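Local atomic coordinates of glycinin A3B4 subunit (Glycine max, PDB entry 2D5F), a protein that serves as an 11S globulin storage protein of soybean seeds, its precursor probably being cleaved on maturation to the form that assembles into hexamers. Residues S339-Y344 and A348-T353; E333-P338 and S352-L357. All coordinates share one frame; numbering follows the deposited sequence.

Interaction 1. Residues S339-Y344 and A348-T353; sequences SRADFY and AGRIST
Ile351 O lies at the edge of the Phe343 ring, in its plane. The Tyr344 ring has Arg350 CB at its edge, while Gly349 O comes obliquely to CD2 at 3.4 Å. Both rings belong to an antiparallel beta hairpin, strands 343-345 and 349-354, of a cupin sheet in which 343-345 is outermost within this chain. A classic beta bulge opens the pairing: Asp342 and Phe343 both face Ile351. Ile351 O therefore takes two N-H groups, from Asp342 N at 2.7 Å and from Phe343 N at 3.0 Å. Ile351 N returns a bond to Phe343 O. Phe343 and Ile351 project from one face of the sheet and meet CB to CB at 3.9 Å, covered by Pro489 and Leu490. Tyr344 and Arg350 project from the other face. The extended Arg350 chain runs past Ala341, and Arg350 NH2 probably donates a hydrogen bond to Ala336 O. Asp342 CG sits beside the backbone N (chi1 -68°), bringing the carboxylate to strand 349-354. Asp342 OD2 forms a salt bridge with Lys113 of a second subunit. Asp342 OD1 accepts a hydrogen bond from Thr353 N at 2.7 Å on its anti side, 30° out of the carboxylate plane.

Interaction 2. Residues E333-P338 and S352-L357; sequences ENIARP and STLNSL
Here the two cupin halves of the chain meet: strand 332-334 closes the edge of the first half's sheet, and strand 349-354 belongs to the sheet of the second. No hydrogen bond joins the two segments directly. Ile335 and Leu354 carry the apolar part. Ile335 CG1 lies anti to its backbone N (chi1 -170°), and with chi2 also extended the chain carries CD1 to Leu354 CB at 3.9 Å. The two side chains cross at a slant. Val122 on strand 121-125 touches both of them. Leu354 CD1 points away from Ile335 and lies 4.2 Å from Glu333 CG. Glu333 then bends at chi2, and its carboxylate turns away to Lys330 and Arg340. At the other end, Ser352 CB packs on Ile335 O at 3.6 Å. A water bridges the segments there. The water accepts from Ser352 OG, a short bond of 2.5 Å. The same water donates to Ile335 O at 2.7 Å and likewise to Arg337 O. That water thus ties the turn after strand 332-334 to the strand 349-354. Van der Waals packing makes the direct contact, and without direct hydrogen bonds the polar coupling of the two segments runs through this water.

Overall arrangement
Interactions 1 and 2 lie about 9 Å apart, centre to centre, on the same side of the chain's centre. Along the chain the order is 333-338, 339-344, then strand 349-354, which both contacts use, sharing Ser352 and Thr353. Interaction 1 forms the hairpin whose strand 343-345 is outermost, within this chain, in the second cupin sheet. Interaction 2 sets that sheet against the end strand 332-334 of the first. Two arginines of interaction 1, one from 339-344 and one from 348-353, reach back to 333-338 and couple the contacts. Both contacts also touch a second subunit, so this junction between the cupin halves lies at a subunit interface.

Interaction 1. Residues S339-Y344 and A348-T353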
loop_
_atom_site.group_PDB
_atom_site.type_symbol
_atom_site.label_atom_id
_atom_site.label_comp_id
_atom_site.label_asym_id
_atom_site.label_seq_id
_atom_site.Cartn_x
_atom_site.Cartn_y
_atom_site.Cartn_z
ATOM N N SER B 339 -6.764 -29.241 14.493
ATOM C CA SER B 339 -7.433 -28.926 13.231
ATOM C C SER B 339 -6.903 -27.697 12.483
ATOM O O SER B 339 -7.240 -27.492 11.318
ATOM C CB SER B 339 -8.940 -28.773 13.465
ATOM O OG SER B 339 -9.237 -27.639 14.259
ATOM N N ARG B 340 -6.078 -26.887 13.138
ATOM C CA ARG B 340 -5.526 -25.694 12.494
ATOM C C ARG B 340 -4.185 -25.948 11.805
ATOM O O ARG B 340 -3.545 -25.019 11.308
ATOM C CB ARG B 340 -5.380 -24.566 13.515
ATOM C CG ARG B 340 -6.675 -23.811 13.774
ATOM C CD ARG B 340 -6.572 -22.932 15.008
ATOM N NE ARG B 340 -7.764 -22.104 15.178
ATOM C CZ ARG B 340 -7.955 -20.935 14.574
ATOM N NH1 ARG B 340 -7.029 -20.446 13.758
ATOM N NH2 ARG B 340 -9.079 -20.256 14.780
ATOM N N ALA B 341 -3.776 -27.209 11.766
ATOM C CA ALA B 341 -2.511 -27.590 11.147
ATOM C C ALA B 341 -2.392 -27.163 9.683
ATOM O O ALA B 341 -3.333 -27.313 8.898
ATOM C CB ALA B 341 -2.319 -29.101 11.262
ATOM N N ASP B 342 -1.221 -26.648 9.321
ATOM C CA ASP B 342 -0.961 -26.213 7.954
ATOM C C ASP B 342 -0.156 -27.276 7.215
ATOM O O ASP B 342 -0.244 -27.395 5.993
ATOM C CB ASP B 342 -0.235 -24.868 7.969
ATOM C CG ASP B 342 -1.124 -23.747 8.478
ATOM O OD1 ASP B 342 -0.609 -22.814 9.125
ATOM O OD2 ASP B 342 -2.349 -23.798 8.226
ATOM N N PHE B 343 0.627 -28.040 7.974
ATOM C CA PHE B 343 1.427 -29.153 7.454
ATOM C C PHE B 343 1.042 -30.331 8.349
ATOM O O PHE B 343 0.909 -30.164 9.561
ATOM C CB PHE B 343 2.930 -28.911 7.611
ATOM C CG PHE B 343 3.470 -27.784 6.779
ATOM C CD1 PHE B 343 3.251 -26.459 7.148
ATOM C CD2 PHE B 343 4.247 -28.049 5.656
ATOM C CE1 PHE B 343 3.807 -25.412 6.412
ATOM C CE2 PHE B 343 4.807 -27.012 4.911
ATOM C CZ PHE B 343 4.588 -25.691 5.291
ATOM N N TYR B 344 0.869 -31.515 7.772
ATOM C CA TYR B 344 0.485 -32.665 8.583
ATOM C C TYR B 344 0.832 -34.013 7.969
ATOM O O TYR B 344 0.605 -34.248 6.782
ATOM C CB TYR B 344 -1.019 -32.609 8.881
ATOM C CG TYR B 344 -1.550 -33.786 9.677
ATOM C CD1 TYR B 344 -2.536 -34.622 9.145
ATOM C CD2 TYR B 344 -1.075 -34.063 10.960
ATOM C CE1 TYR B 344 -3.036 -35.699 9.867
ATOM C CE2 TYR B 344 -1.570 -35.142 11.694
ATOM C CZ TYR B 344 -2.551 -35.956 11.138
ATOM O OH TYR B 344 -3.056 -37.025 11.846
ATOM N N ALA B 348 4.168 -38.457 11.797
ATOM C CA ALA B 348 5.316 -37.633 12.177
ATOM C C ALA B 348 4.966 -36.430 13.059
ATOM O O ALA B 348 5.653 -36.158 14.044
ATOM C CB ALA B 348 6.050 -37.158 10.923
ATOM N N GLY B 349 3.909 -35.704 12.702
ATOM C CA GLY B 349 3.519 -34.548 13.490
ATOM C C GLY B 349 2.771 -33.492 12.696
ATOM O O GLY B 349 2.209 -33.784 11.641
ATOM N N ARG B 350 2.763 -32.258 13.198
ATOM C CA ARG B 350 2.068 -31.177 12.513
ATOM C C ARG B 350 2.701 -29.809 12.755
ATOM O O ARG B 350 3.374 -29.590 13.761
ATOM C CB ARG B 350 0.596 -31.148 12.947
ATOM C CG ARG B 350 0.370 -31.034 14.452
ATOM C CD ARG B 350 -1.125 -31.023 14.763
ATOM N NE ARG B 350 -1.437 -31.149 16.185
ATOM C CZ ARG B 350 -1.528 -30.133 17.040
ATOM N NH1 ARG B 350 -1.823 -30.367 18.312
ATOM N NH2 ARG B 350 -1.330 -28.887 16.632
ATOM N N ILE B 351 2.486 -28.893 11.816
ATOM C CA ILE B 351 3.017 -27.542 11.921
ATOM C C ILE B 351 1.903 -26.563 11.582
ATOM O O ILE B 351 1.219 -26.718 10.564
ATOM C CB ILE B 351 4.177 -27.311 10.938
ATOM C CG1 ILE B 351 5.302 -28.307 11.217
ATOM C CG2 ILE B 351 4.683 -25.868 11.047
ATOM C CD1 ILE B 351 6.314 -28.393 10.084
ATOM N N SER B 352 1.721 -25.565 12.439
ATOM C CA SER B 352 0.688 -24.555 12.227
ATOM C C SER B 352 1.338 -23.178 12.231
ATOM O O SER B 352 2.189 -22.893 13.071
ATOM C CB SER B 352 -0.367 -24.642 13.328
ATOM O OG SER B 352 -0.948 -25.939 13.350
ATOM N N THR B 353 0.939 -22.332 11.286
ATOM C CA THR B 353 1.512 -20.992 11.176
ATOM C C THR B 353 0.508 -19.888 11.476
ATOM O O THR B 353 -0.631 -19.931 11.029
ATOM C CB THR B 353 2.075 -20.757 9.759
ATOM O OG1 THR B 353 2.973 -21.820 9.420
ATOM C CG2 THR B 353 2.829 -19.428 9.694
HETATM O O HOH W 1 -2.920 -22.186 11.289
#

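Interaction 2. Residues E333-P338 and S352-L357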
loop_
_atom_site.group_PDB
_atom_site.type_symbol
_atom_site.label_atom_id
_atom_site.label_comp_id
_atom_site.label_asym_id
_atom_site.label_seq_id
_atom_site.Cartn_x
_atom_site.Cartn_y
_atom_site.Cartn_z
ATOM N N GLU B 333 -5.807 -15.371 18.620
ATOM C CA GLU B 333 -6.112 -16.443 17.693
ATOM C C GLU B 333 -5.610 -17.758 18.279
ATOM O O GLU B 333 -4.550 -17.793 18.906
ATOM C CB GLU B 333 -5.385 -16.184 16.367
ATOM C CG GLU B 333 -5.853 -17.032 15.201
ATOM C CD GLU B 333 -7.224 -16.609 14.707
ATOM O OE1 GLU B 333 -7.420 -15.392 14.500
ATOM O OE2 GLU B 333 -8.100 -17.480 14.525
ATOM N N ASN B 334 -6.359 -18.838 18.086
ATOM C CA ASN B 334 -5.891 -20.122 18.580
ATOM C C ASN B 334 -4.803 -20.569 17.618
ATOM O O ASN B 334 -4.927 -20.371 16.411
ATOM C CB ASN B 334 -6.989 -21.179 18.572
ATOM C CG ASN B 334 -6.474 -22.532 19.028
ATOM O OD1 ASN B 334 -6.356 -22.791 20.231
ATOM N ND2 ASN B 334 -6.127 -23.390 18.071
ATOM N N ILE B 335 -3.732 -21.156 18.139
ATOM C CA ILE B 335 -2.661 -21.625 17.263
ATOM C C ILE B 335 -2.373 -23.114 17.434
ATOM O O ILE B 335 -1.899 -23.764 16.505
ATOM C CB ILE B 335 -1.333 -20.857 17.512
ATOM C CG1 ILE B 335 -0.317 -21.194 16.413
ATOM C CG2 ILE B 335 -0.750 -21.244 18.872
ATOM C CD1 ILE B 335 1.021 -20.470 16.554
ATOM N N ALA B 336 -2.676 -23.651 18.614
ATOM C CA ALA B 336 -2.377 -25.044 18.923
ATOM C C ALA B 336 -3.384 -26.140 18.586
ATOM O O ALA B 336 -2.998 -27.305 18.534
ATOM C CB ALA B 336 -1.978 -25.157 20.391
ATOM N N ARG B 337 -4.653 -25.798 18.365
ATOM C CA ARG B 337 -5.651 -26.820 18.040
ATOM C C ARG B 337 -5.225 -27.661 16.843
ATOM O O ARG B 337 -4.857 -27.131 15.799
ATOM C CB ARG B 337 -7.018 -26.200 17.733
ATOM C CG ARG B 337 -7.891 -25.937 18.946
ATOM C CD ARG B 337 -9.347 -25.768 18.522
ATOM N NE ARG B 337 -9.524 -24.640 17.612
ATOM C CZ ARG B 337 -9.868 -23.412 17.996
ATOM N NH1 ARG B 337 -10.082 -23.148 19.280
ATOM N NH2 ARG B 337 -9.985 -22.445 17.094
ATOM N N PRO B 338 -5.301 -28.993 16.976
ATOM C CA PRO B 338 -4.926 -29.941 15.922
ATOM C C PRO B 338 -5.485 -29.601 14.543
ATOM O O PRO B 338 -4.769 -29.659 13.551
ATOM C CB PRO B 338 -5.480 -31.268 16.443
ATOM C CG PRO B 338 -5.368 -31.115 17.924
ATOM C CD PRO B 338 -5.870 -29.703 18.137
ATOM N N SER B 352 1.721 -25.565 12.439
ATOM C CA SER B 352 0.688 -24.555 12.227
ATOM C C SER B 352 1.338 -23.178 12.231
ATOM O O SER B 352 2.189 -22.893 13.071
ATOM C CB SER B 352 -0.367 -24.642 13.328
ATOM O OG SER B 352 -0.948 -25.939 13.350
ATOM N N THR B 353 0.939 -22.332 11.286
ATOM C CA THR B 353 1.512 -20.992 11.176
ATOM C C THR B 353 0.508 -19.888 11.476
ATOM O O THR B 353 -0.631 -19.931 11.029
ATOM C CB THR B 353 2.075 -20.757 9.759
ATOM O OG1 THR B 353 2.973 -21.820 9.420
ATOM C CG2 THR B 353 2.829 -19.428 9.694
ATOM N N LEU B 354 0.948 -18.903 12.249
ATOM C CA LEU B 354 0.126 -17.753 12.605
ATOM C C LEU B 354 0.938 -16.526 12.211
ATOM O O LEU B 354 1.981 -16.255 12.792
ATOM C CB LEU B 354 -0.163 -17.728 14.110
ATOM C CG LEU B 354 -0.791 -16.452 14.698
ATOM C CD1 LEU B 354 -2.030 -16.064 13.908
ATOM C CD2 LEU B 354 -1.156 -16.686 16.163
ATOM N N ASN B 355 0.468 -15.805 11.202
ATOM C CA ASN B 355 1.166 -14.622 10.730
ATOM C C ASN B 355 0.161 -13.525 10.389
ATOM O O ASN B 355 -1.014 -13.615 10.751
ATOM C CB ASN B 355 2.013 -14.966 9.498
ATOM C CG ASN B 355 1.208 -15.668 8.420
ATOM O OD1 ASN B 355 0.036 -15.353 8.200
ATOM N ND2 ASN B 355 1.833 -16.618 7.734
ATOM N N SER B 356 0.625 -12.499 9.682
ATOM C CA SER B 356 -0.224 -11.376 9.323
ATOM C C SER B 356 -1.369 -11.726 8.373
ATOM O O SER B 356 -2.309 -10.946 8.229
ATOM C CB SER B 356 0.626 -10.236 8.742
ATOM O OG SER B 356 1.390 -10.674 7.641
ATOM N N LEU B 357 -1.302 -12.892 7.735
ATOM C CA LEU B 357 -2.375 -13.299 6.832
ATOM C C LEU B 357 -3.543 -13.870 7.632
ATOM O O LEU B 357 -4.640 -14.056 7.103
ATOM C CB LEU B 357 -1.884 -14.337 5.817
ATOM C CG LEU B 357 -0.722 -13.958 4.896
ATOM C CD1 LEU B 357 -0.551 -15.073 3.881
ATOM C CD2 LEU B 357 -0.992 -12.643 4.178
HETATM O O HOH W 2 -2.375 -26.228 15.437
#